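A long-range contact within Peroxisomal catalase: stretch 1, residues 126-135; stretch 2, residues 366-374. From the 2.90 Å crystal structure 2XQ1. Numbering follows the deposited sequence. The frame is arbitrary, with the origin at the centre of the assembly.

Stretch 1 (126-135) TKFYTEDGNL
Stretch 2 (366-374) PVNCPLKSG

Stretch 1 is a β-hairpin. Its strands, 126-130 and 133-135, are joined by a type I turn from Thr-130 to Gly-133. Phe-128 and Leu-135 pair across it: Phe-128 N donates to Leu-135 O at 2.8 Å, and Leu-135 N to Phe-128 O at 2.9 Å. At the turn the bond from Gly-133 N to Thr-130 O is weak, at 3.3 Å. Thr-130 (chi1 p) reinforces the turn through its hydroxyl. Thr-130 OG1 donates to Gly-133 O at 2.5 Å and accepts from Asp-132 N at 3.0 Å. Gly-133 has phi/psi of 115/176, where a CB would jam against the carbonyl O of Asp-132.

Stretch 2 is mostly irregular. Val-367 and Asn-368 form a short 3-10 segment, and Cys-369 N donates to Pro-366 O at 3.0 Å. Cys-369 and Pro-370 are extended (-56/148 and -76/93). Leu-371 and Lys-372 have helix-like angles (-76/-38 and -77/-46), and Ser-373 is extended again at -97/154. In register, the CA atoms of Asn-134 and Pro-370 lie 5.6 Å apart, and those of Glu-131 and Ser-373 lie 4.6 Å apart. Numbering falls in stretch 1 as it rises in stretch 2, so the chains run in opposite senses between these two pairs.

Two side-chain donors of stretch 1 serve backbone carbonyls of stretch 2. Tyr-129 (chi1 m, chi2 -80°) points its CB toward stretch 2, and its OH donates to Val-367 O at 2.6 Å. Asn-134 (chi1 m, chi2 -4°) donates from ND2 to Cys-369 O at 2.7 Å. The N-H...O angle of 168° makes this bond nearly straight. Asn-134 ND2 is also 3.2 Å from Asn-368 O. The amide oxygen faces the proline, with Asn-134 OD1 3.3 Å from Pro-370 CA.

Carbonyls also line the tyrosine edge: Cys-369 O is 3.3 Å from Tyr-129 CE1. Leu-371 (m, t) covers one ring face. Leu-371 CD1 lies 4.2 Å from the Tyr-129 ring centroid, 28° off the normal, in a CH-pi contact.

Lys-127 (t, t, then chi3 -119° and chi4 p) adds its aliphatic chain, with CD 3.6 Å from Val-367 O. Its NZ is hydrogen-bonded to a residue flanking one of the stretches. Asn-368 (chi1 m) has both OD1 and ND2 satisfied elsewhere in the structure.

At the turn, Lys-372 (chi1 t, chi2 91°, chi3 t; NZ not modelled) places CB 3.1 Å from Tyr-129 O. Lys-372 CG is 4.1 Å from Glu-131 CG. Ser-373 (chi1 p) sets CB 3.2 Å from Glu-131 O. Ser-373 OG donates to Gly-374 O at 3.1 Å. Gly-133 N is 3.4 Å from Ser-373 OG, but the poor angle rules out a hydrogen bond.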

ATOM      1  N   THR O 126      -1.317 -22.653  15.472  1.00 27.06           N
ATOM      2  CA  THR O 126      -0.611 -23.692  14.761  1.00 27.45           C
ATOM      3  C   THR O 126      -1.210 -23.937  13.411  1.00 27.42           C
ATOM      4  O   THR O 126      -2.425 -24.091  13.267  1.00 27.68           O
ATOM      5  CB  THR O 126      -0.675 -24.979  15.514  1.00 28.15           C
ATOM      6  OG1 THR O 126      -0.373 -24.732  16.906  1.00 30.33           O
ATOM      7  CG2 THR O 126       0.284 -25.972  14.906  1.00 28.30           C
ATOM      8  N   LYS O 127      -0.339 -23.957  12.413  1.00 27.45           N
ATOM      9  CA  LYS O 127      -0.726 -24.157  11.033  1.00 27.34           C
ATOM     10  C   LYS O 127      -0.364 -25.581  10.625  1.00 28.05           C
ATOM     11  O   LYS O 127       0.801 -25.972  10.697  1.00 28.23           O
ATOM     12  CB  LYS O 127       0.018 -23.168  10.157  1.00 26.97           C
ATOM     13  CG  LYS O 127      -0.355 -23.188   8.679  1.00 25.92           C
ATOM     14  CD  LYS O 127       0.387 -22.056   7.996  1.00 23.90           C
ATOM     15  CE  LYS O 127      -0.569 -21.068   7.391  1.00 23.47           C
ATOM     16  NZ  LYS O 127      -1.589 -20.514   8.333  1.00 21.79           N
ATOM     17  N   PHE O 128      -1.370 -26.345  10.198  1.00 28.56           N
ATOM     18  CA  PHE O 128      -1.198 -27.714   9.725  1.00 28.54           C
ATOM     19  C   PHE O 128      -1.302 -27.760   8.191  1.00 28.94           C
ATOM     20  O   PHE O 128      -2.334 -27.359   7.609  1.00 28.68           O
ATOM     21  CB  PHE O 128      -2.289 -28.622  10.303  1.00 28.69           C
ATOM     22  CG  PHE O 128      -2.291 -28.733  11.788  1.00 28.63           C
ATOM     23  CD1 PHE O 128      -2.555 -27.626  12.593  1.00 30.37           C
ATOM     24  CD2 PHE O 128      -2.094 -29.960  12.381  1.00 28.63           C
ATOM     25  CE1 PHE O 128      -2.587 -27.741  13.976  1.00 31.22           C
ATOM     26  CE2 PHE O 128      -2.116 -30.097  13.748  1.00 29.72           C
ATOM     27  CZ  PHE O 128      -2.366 -28.986  14.558  1.00 30.84           C
ATOM     28  N   TYR O 129      -0.244 -28.273   7.553  1.00 29.47           N
ATOM     29  CA  TYR O 129      -0.193 -28.463   6.094  1.00 30.16           C
ATOM     30  C   TYR O 129      -0.787 -29.792   5.674  1.00 30.96           C
ATOM     31  O   TYR O 129      -0.046 -30.718   5.434  1.00 31.55           O
ATOM     32  CB  TYR O 129       1.266 -28.389   5.590  1.00 29.88           C
ATOM     33  CG  TYR O 129       1.921 -27.059   5.885  1.00 28.41           C
ATOM     34  CD1 TYR O 129       1.683 -25.941   5.069  1.00 27.44           C
ATOM     35  CD2 TYR O 129       2.731 -26.904   6.997  1.00 27.32           C
ATOM     36  CE1 TYR O 129       2.239 -24.713   5.341  1.00 26.64           C
ATOM     37  CE2 TYR O 129       3.310 -25.677   7.285  1.00 27.48           C
ATOM     38  CZ  TYR O 129       3.053 -24.575   6.446  1.00 27.17           C
ATOM     39  OH  TYR O 129       3.594 -23.335   6.717  1.00 25.78           O
ATOM     40  N   THR O 130      -2.107 -29.891   5.575  1.00 31.93           N
ATOM     41  CA  THR O 130      -2.742 -31.156   5.267  1.00 33.18           C
ATOM     42  C   THR O 130      -2.975 -31.363   3.769  1.00 34.23           C
ATOM     43  O   THR O 130      -2.845 -30.440   2.983  1.00 34.30           O
ATOM     44  CB  THR O 130      -4.094 -31.224   5.939  1.00 33.65           C
ATOM     45  OG1 THR O 130      -5.080 -30.618   5.082  1.00 33.78           O
ATOM     46  CG2 THR O 130      -4.049 -30.511   7.286  1.00 32.40           C
ATOM     47  N   GLU O 131      -3.352 -32.582   3.388  1.00 35.67           N
ATOM     48  CA  GLU O 131      -3.679 -32.907   1.992  1.00 36.80           C
ATOM     49  C   GLU O 131      -5.000 -32.263   1.525  1.00 35.94           C
ATOM     50  O   GLU O 131      -5.299 -32.208   0.341  1.00 36.21           O
ATOM     51  CB  GLU O 131      -3.756 -34.425   1.801  1.00 37.63           C
ATOM     52  CG  GLU O 131      -2.543 -35.189   2.318  1.00 42.28           C
ATOM     53  CD  GLU O 131      -2.909 -36.602   2.842  1.00 48.61           C
ATOM     54  OE1 GLU O 131      -3.919 -36.734   3.604  1.00 50.07           O
ATOM     55  OE2 GLU O 131      -2.161 -37.580   2.500  1.00 50.34           O
ATOM     56  N   ASP O 132      -5.792 -31.768   2.452  1.00 35.07           N
ATOM     57  CA  ASP O 132      -7.024 -31.091   2.078  1.00 34.57           C
ATOM     58  C   ASP O 132      -6.963 -29.562   2.267  1.00 33.36           C
ATOM     59  O   ASP O 132      -8.009 -28.933   2.385  1.00 33.05           O
ATOM     60  CB  ASP O 132      -8.184 -31.657   2.906  1.00 35.51           C
ATOM     61  CG  ASP O 132      -8.963 -32.766   2.186  1.00 37.18           C
ATOM     62  OD1 ASP O 132      -8.659 -33.067   1.009  1.00 38.93           O
ATOM     63  OD2 ASP O 132      -9.897 -33.325   2.807  1.00 38.61           O
ATOM     64  N   GLY O 133      -5.752 -28.990   2.327  1.00 31.87           N
ATOM     65  CA  GLY O 133      -5.545 -27.561   2.575  1.00 29.81           C
ATOM     66  C   GLY O 133      -4.839 -27.277   3.898  1.00 29.02           C
ATOM     67  O   GLY O 133      -4.569 -28.201   4.684  1.00 29.31           O
ATOM     68  N   ASN O 134      -4.537 -25.999   4.151  1.00 27.74           N
ATOM     69  CA  ASN O 134      -3.984 -25.557   5.444  1.00 26.45           C
ATOM     70  C   ASN O 134      -5.078 -25.392   6.481  1.00 25.79           C
ATOM     71  O   ASN O 134      -6.128 -24.795   6.195  1.00 25.52           O
ATOM     72  CB  ASN O 134      -3.183 -24.253   5.299  1.00 26.30           C
ATOM     73  CG  ASN O 134      -1.880 -24.452   4.496  1.00 28.17           C
ATOM     74  OD1 ASN O 134      -1.551 -25.584   4.114  1.00 31.22           O
ATOM     75  ND2 ASN O 134      -1.141 -23.361   4.229  1.00 27.73           N
ATOM     76  N   LEU O 135      -4.841 -25.959   7.663  1.00 25.19           N
ATOM     77  CA  LEU O 135      -5.747 -25.813   8.782  1.00 25.03           C
ATOM     78  C   LEU O 135      -5.075 -24.939   9.818  1.00 25.40           C
ATOM     79  O   LEU O 135      -3.982 -25.283  10.286  1.00 25.87           O
ATOM     80  CB  LEU O 135      -6.080 -27.177   9.394  1.00 24.59           C
ATOM     81  CG  LEU O 135      -6.789 -27.165  10.760  1.00 24.72           C
ATOM     82  CD1 LEU O 135      -8.261 -26.746  10.630  1.00 24.89           C
ATOM     83  CD2 LEU O 135      -6.676 -28.537  11.414  1.00 25.46           C
ATOM     84  N   PRO O 366       5.852 -18.127   0.969  1.00 25.14           N
ATOM     85  CA  PRO O 366       6.125 -19.526   1.336  1.00 25.39           C
ATOM     86  C   PRO O 366       5.424 -20.089   2.608  1.00 25.80           C
ATOM     87  O   PRO O 366       4.683 -21.079   2.466  1.00 25.92           O
ATOM     88  CB  PRO O 366       7.649 -19.554   1.478  1.00 24.99           C
ATOM     89  CG  PRO O 366       8.089 -18.584   0.419  1.00 25.26           C
ATOM     90  CD  PRO O 366       7.015 -17.518   0.295  1.00 25.41           C
ATOM     91  N   VAL O 367       5.617 -19.499   3.808  1.00 25.53           N
ATOM     92  CA  VAL O 367       5.003 -20.100   5.032  1.00 25.80           C
ATOM     93  C   VAL O 367       3.498 -20.251   4.946  1.00 26.18           C
ATOM     94  O   VAL O 367       2.909 -21.073   5.653  1.00 26.13           O
ATOM     95  CB  VAL O 367       5.245 -19.333   6.344  1.00 25.28           C
ATOM     96  CG1 VAL O 367       6.610 -19.548   6.798  1.00 26.08           C
ATOM     97  CG2 VAL O 367       5.014 -17.842   6.127  1.00 25.68           C
ATOM     98  N   ASN O 368       2.889 -19.441   4.089  1.00 26.66           N
ATOM     99  CA  ASN O 368       1.456 -19.382   4.011  1.00 27.49           C
ATOM    100  C   ASN O 368       0.874 -20.244   2.920  1.00 28.65           C
ATOM    101  O   ASN O 368      -0.322 -20.499   2.939  1.00 28.95           O
ATOM    102  CB  ASN O 368       1.021 -17.937   3.874  1.00 27.06           C
ATOM    103  CG  ASN O 368       1.356 -17.131   5.109  1.00 26.67           C
ATOM    104  OD1 ASN O 368       1.394 -17.662   6.241  1.00 25.90           O
ATOM    105  ND2 ASN O 368       1.626 -15.845   4.905  1.00 25.43           N
ATOM    106  N   CYS O 369       1.724 -20.719   1.999  1.00 30.14           N
ATOM    107  CA  CYS O 369       1.307 -21.656   0.945  1.00 31.85           C
ATOM    108  C   CYS O 369       0.672 -22.905   1.506  1.00 32.21           C
ATOM    109  O   CYS O 369       1.022 -23.360   2.599  1.00 32.36           O
ATOM    110  CB  CYS O 369       2.482 -22.088   0.068  1.00 31.92           C
ATOM    111  SG  CYS O 369       3.004 -20.867  -1.162  1.00 37.28           S
ATOM    112  N   PRO O 370      -0.277 -23.463   0.760  1.00 33.10           N
ATOM    113  CA  PRO O 370      -0.638 -24.853   0.995  1.00 34.12           C
ATOM    114  C   PRO O 370       0.462 -25.745   0.381  1.00 34.97           C
ATOM    115  O   PRO O 370       0.416 -26.052  -0.794  1.00 34.72           O
ATOM    116  CB  PRO O 370      -1.968 -25.011   0.245  1.00 33.95           C
ATOM    117  CG  PRO O 370      -2.123 -23.730  -0.624  1.00 33.27           C
ATOM    118  CD  PRO O 370      -0.910 -22.897  -0.442  1.00 33.01           C
ATOM    119  N   LEU O 371       1.460 -26.126   1.170  1.00 36.53           N
ATOM    120  CA  LEU O 371       2.579 -26.918   0.641  1.00 38.26           C
ATOM    121  C   LEU O 371       2.210 -28.385   0.416  1.00 39.08           C
ATOM    122  O   LEU O 371       2.638 -28.953  -0.582  1.00 39.47           O
ATOM    123  CB  LEU O 371       3.855 -26.775   1.503  1.00 38.55           C
ATOM    124  CG  LEU O 371       4.344 -25.316   1.727  1.00 39.93           C
ATOM    125  CD1 LEU O 371       5.141 -25.102   3.045  1.00 40.70           C
ATOM    126  CD2 LEU O 371       5.083 -24.686   0.498  1.00 39.52           C
ATOM    127  N   LYS O 372       1.406 -28.992   1.295  1.00 39.95           N
ATOM    128  CA  LYS O 372       1.088 -30.418   1.124  1.00 41.08           C
ATOM    129  C   LYS O 372       0.041 -30.716   0.032  1.00 40.96           C
ATOM    130  O   LYS O 372       0.239 -31.621  -0.767  1.00 41.73           O
ATOM    131  CB  LYS O 372       0.748 -31.114   2.450  1.00 41.48           C
ATOM    132  CG  LYS O 372       0.633 -32.647   2.351  1.00 44.05           C
ATOM    133  CD  LYS O 372       1.979 -33.379   2.628  1.00 48.35           C
ATOM    134  CE  LYS O 372       1.885 -34.888   2.315  1.00 49.28           C
ATOM    135  N   SER O 373      -1.067 -29.981  -0.002  1.00 40.64           N
ATOM    136  CA  SER O 373      -1.992 -30.007  -1.167  1.00 40.42           C
ATOM    137  C   SER O 373      -1.649 -28.823  -2.046  1.00 40.37           C
ATOM    138  O   SER O 373      -1.164 -27.804  -1.555  1.00 41.78           O
ATOM    139  CB  SER O 373      -3.429 -29.802  -0.717  1.00 40.22           C
ATOM    140  OG  SER O 373      -3.628 -28.462  -0.266  1.00 38.78           O
ATOM    141  N   GLY O 374      -1.926 -28.869  -3.328  1.00 39.42           N
ATOM    142  CA  GLY O 374      -1.622 -27.650  -4.073  1.00 38.34           C
ATOM    143  C   GLY O 374      -2.760 -26.684  -3.835  1.00 37.47           C
ATOM    144  O   GLY O 374      -3.483 -26.759  -2.837  1.00 37.56           O
TER